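Local structure of LysR family transcriptional regulator (Vibrio vulnificus, 5B7H) at residues A[116-120]-A[146-152]. The protein probably acts as a DNA-binding transcription factor of the LysR family, OxyR2, represented here by its regulatory domain. The protein carries 1 engineered substitution. Numbering follows the deposited sequence.
Sequences VFLLE and ATSLHTL
L119 and A146 form a single parallel beta bridge: A146 N donates to L118 O (3.0 Å, 163° at the hydrogen), and E120 N returns a bond to A146 O (2.9 Å). The bridge ties an extended loop to the chain entering helix 149-157, within the regulatory domain, which belongs to the periplasmic-binding-protein-like clan. L119 carries much of the packing. With CG beside its backbone N (chi1 -63°), the branched side chain brings CD2 over the backbone where the helix begins, 3.4 Å from S148 C, while the same methyl touches CB of A146. Alanine's single methyl gives L119 CD2 this apolar neighbour while the two backbones pair closely. Leucine suits its buried place, since one branch, CD2, can cover the peptide groups around S148 while the side chain also reaches L125 of helix 124-132; a sulfate ion, probably from the crystallisation liquor, lies near it. From the first turn of the helix, L152 points back at the loop. CG anti to its backbone N (chi1 176°) lets its two methyls divide the work, CD1 packing on F117 CB at 3.5 Å and CD2 on L119 CG. The F117 side chain also packs on M155 and on L48 of the second subunit. S148 is the N-cap: its OG accepts T151 N (3.1 Å), satisfying an amide of the first turn that lacks a helical carbonyl partner, and is also hydrogen-bonded to E51 OE2 of the second subunit. T147 serves two sides: OG1 bonds to E51 N of that subunit, while T147 CG2 lies alongside the extended E120 chain, 3.6 Å from E120 OE2. At this less buried margin, a water donates to E120 OE1 at 3.2 Å and, weakly, to T147 O at 3.5 Å.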
loop_
_atom_site.group_PDB
_atom_site.type_symbol
_atom_site.label_atom_id
_atom_site.label_comp_id
_atom_site.label_asym_id
_atom_site.label_seq_id
_atom_site.Cartn_x
_atom_site.Cartn_y
_atom_site.Cartn_z
ATOM N N VAL A 116 -2.667 -19.623 -9.388
ATOM C CA VAL A 116 -2.770 -18.200 -9.714
ATOM C C VAL A 116 -3.461 -17.499 -8.558
ATOM O O VAL A 116 -4.629 -17.784 -8.272
ATOM C CB VAL A 116 -3.553 -17.994 -11.017
ATOM C CG1 VAL A 116 -3.702 -16.487 -11.277
ATOM C CG2 VAL A 116 -2.842 -18.680 -12.120
ATOM N N PHE A 117 -2.766 -16.581 -7.893
ATOM C CA PHE A 117 -3.346 -15.837 -6.777
ATOM C C PHE A 117 -3.851 -14.493 -7.300
ATOM O O PHE A 117 -3.226 -13.881 -8.181
ATOM C CB PHE A 117 -2.289 -15.603 -5.671
ATOM C CG PHE A 117 -1.996 -16.828 -4.850
ATOM C CD1 PHE A 117 -2.595 -16.966 -3.582
ATOM C CD2 PHE A 117 -1.220 -17.891 -5.365
ATOM C CE1 PHE A 117 -2.326 -18.105 -2.780
ATOM C CE2 PHE A 117 -0.950 -19.038 -4.591
ATOM C CZ PHE A 117 -1.518 -19.146 -3.301
ATOM N N LEU A 118 -5.020 -14.078 -6.815
ATOM C CA LEU A 118 -5.644 -12.830 -7.266
ATOM C C LEU A 118 -6.172 -12.059 -6.070
ATOM O O LEU A 118 -6.524 -12.652 -5.047
ATOM C CB LEU A 118 -6.871 -13.084 -8.153
ATOM C CG LEU A 118 -6.496 -13.842 -9.438
ATOM C CD1 LEU A 118 -7.762 -14.324 -10.147
ATOM C CD2 LEU A 118 -5.640 -12.986 -10.387
ATOM N N LEU A 119 -6.216 -10.727 -6.210
ATOM C CA LEU A 119 -6.932 -9.923 -5.231
ATOM C C LEU A 119 -8.427 -10.251 -5.231
ATOM O O LEU A 119 -9.015 -10.668 -6.251
ATOM C CB LEU A 119 -6.795 -8.428 -5.548
ATOM C CG LEU A 119 -5.362 -7.913 -5.470
ATOM C CD1 LEU A 119 -5.268 -6.522 -6.117
ATOM C CD2 LEU A 119 -4.847 -7.825 -3.981
ATOM N N GLU A 120 -9.058 -10.037 -4.073
ATOM C CA GLU A 120 -10.517 -10.091 -3.962
ATOM C C GLU A 120 -11.185 -9.062 -4.929
ATOM O O GLU A 120 -10.565 -8.092 -5.347
ATOM C CB GLU A 120 -10.926 -9.672 -2.554
ATOM C CG GLU A 120 -10.455 -10.541 -1.426
ATOM C CD GLU A 120 -11.008 -10.051 -0.067
ATOM O OE1 GLU A 120 -11.405 -8.851 0.004
ATOM O OE2 GLU A 120 -11.045 -10.859 0.910
ATOM N N ALA A 146 -6.121 -12.563 -2.111
ATOM C CA ALA A 146 -5.263 -11.548 -1.529
ATOM C C ALA A 146 -6.039 -10.265 -1.281
ATOM O O ALA A 146 -7.075 -9.999 -1.895
ATOM C CB ALA A 146 -4.058 -11.229 -2.446
ATOM N N THR A 147 -5.540 -9.475 -0.342
ATOM C CA THR A 147 -6.201 -8.233 0.032
ATOM C C THR A 147 -5.346 -6.984 -0.196
ATOM O O THR A 147 -5.829 -5.878 0.044
ATOM C CB THR A 147 -6.677 -8.352 1.484
ATOM O OG1 THR A 147 -5.619 -9.004 2.210
ATOM C CG2 THR A 147 -7.859 -9.290 1.520
ATOM N N SER A 148 -4.121 -7.118 -0.689
ATOM C CA SER A 148 -3.346 -5.947 -1.113
ATOM C C SER A 148 -2.327 -6.419 -2.146
ATOM O O SER A 148 -1.905 -7.594 -2.154
ATOM C CB SER A 148 -2.627 -5.274 0.080
ATOM O OG SER A 148 -1.519 -6.046 0.533
ATOM N N LEU A 149 -1.920 -5.498 -3.031
ATOM C CA LEU A 149 -0.951 -5.906 -4.025
ATOM C C LEU A 149 0.391 -6.285 -3.368
ATOM O O LEU A 149 1.052 -7.217 -3.853
ATOM C CB LEU A 149 -0.773 -4.739 -5.004
ATOM C CG LEU A 149 0.139 -4.995 -6.228
ATOM C CD1 LEU A 149 -0.330 -6.158 -7.043
ATOM C CD2 LEU A 149 0.241 -3.736 -7.128
ATOM N N HIS A 150 0.813 -5.593 -2.290
ATOM C CA HIS A 150 2.094 -5.958 -1.670
ATOM C C HIS A 150 2.051 -7.359 -1.111
ATOM O O HIS A 150 3.023 -8.121 -1.248
ATOM C CB HIS A 150 2.394 -5.005 -0.522
ATOM C CG HIS A 150 2.407 -3.590 -0.954
ATOM N ND1 HIS A 150 1.256 -2.823 -1.002
ATOM C CD2 HIS A 150 3.413 -2.819 -1.429
ATOM C CE1 HIS A 150 1.566 -1.622 -1.470
ATOM N NE2 HIS A 150 2.866 -1.595 -1.741
ATOM N N THR A 151 0.948 -7.716 -0.455
ATOM C CA THR A 151 0.909 -9.053 0.159
ATOM C C THR A 151 0.701 -10.140 -0.893
ATOM O O THR A 151 1.204 -11.265 -0.737
ATOM C CB THR A 151 -0.105 -9.145 1.301
ATOM O OG1 THR A 151 -1.412 -8.791 0.824
ATOM C CG2 THR A 151 0.297 -8.276 2.496
ATOM N N LEU A 152 0.024 -9.807 -1.989
ATOM C CA LEU A 152 -0.050 -10.725 -3.117
ATOM C C LEU A 152 1.342 -11.053 -3.645
ATOM O O LEU A 152 1.699 -12.237 -3.850
ATOM C CB LEU A 152 -0.900 -10.077 -4.207
ATOM C CG LEU A 152 -1.054 -10.798 -5.543
ATOM C CD1 LEU A 152 -1.622 -12.178 -5.338
ATOM C CD2 LEU A 152 -1.957 -9.913 -6.443
HETATM O O HOH W 1 -9.245 -6.495 -0.107
#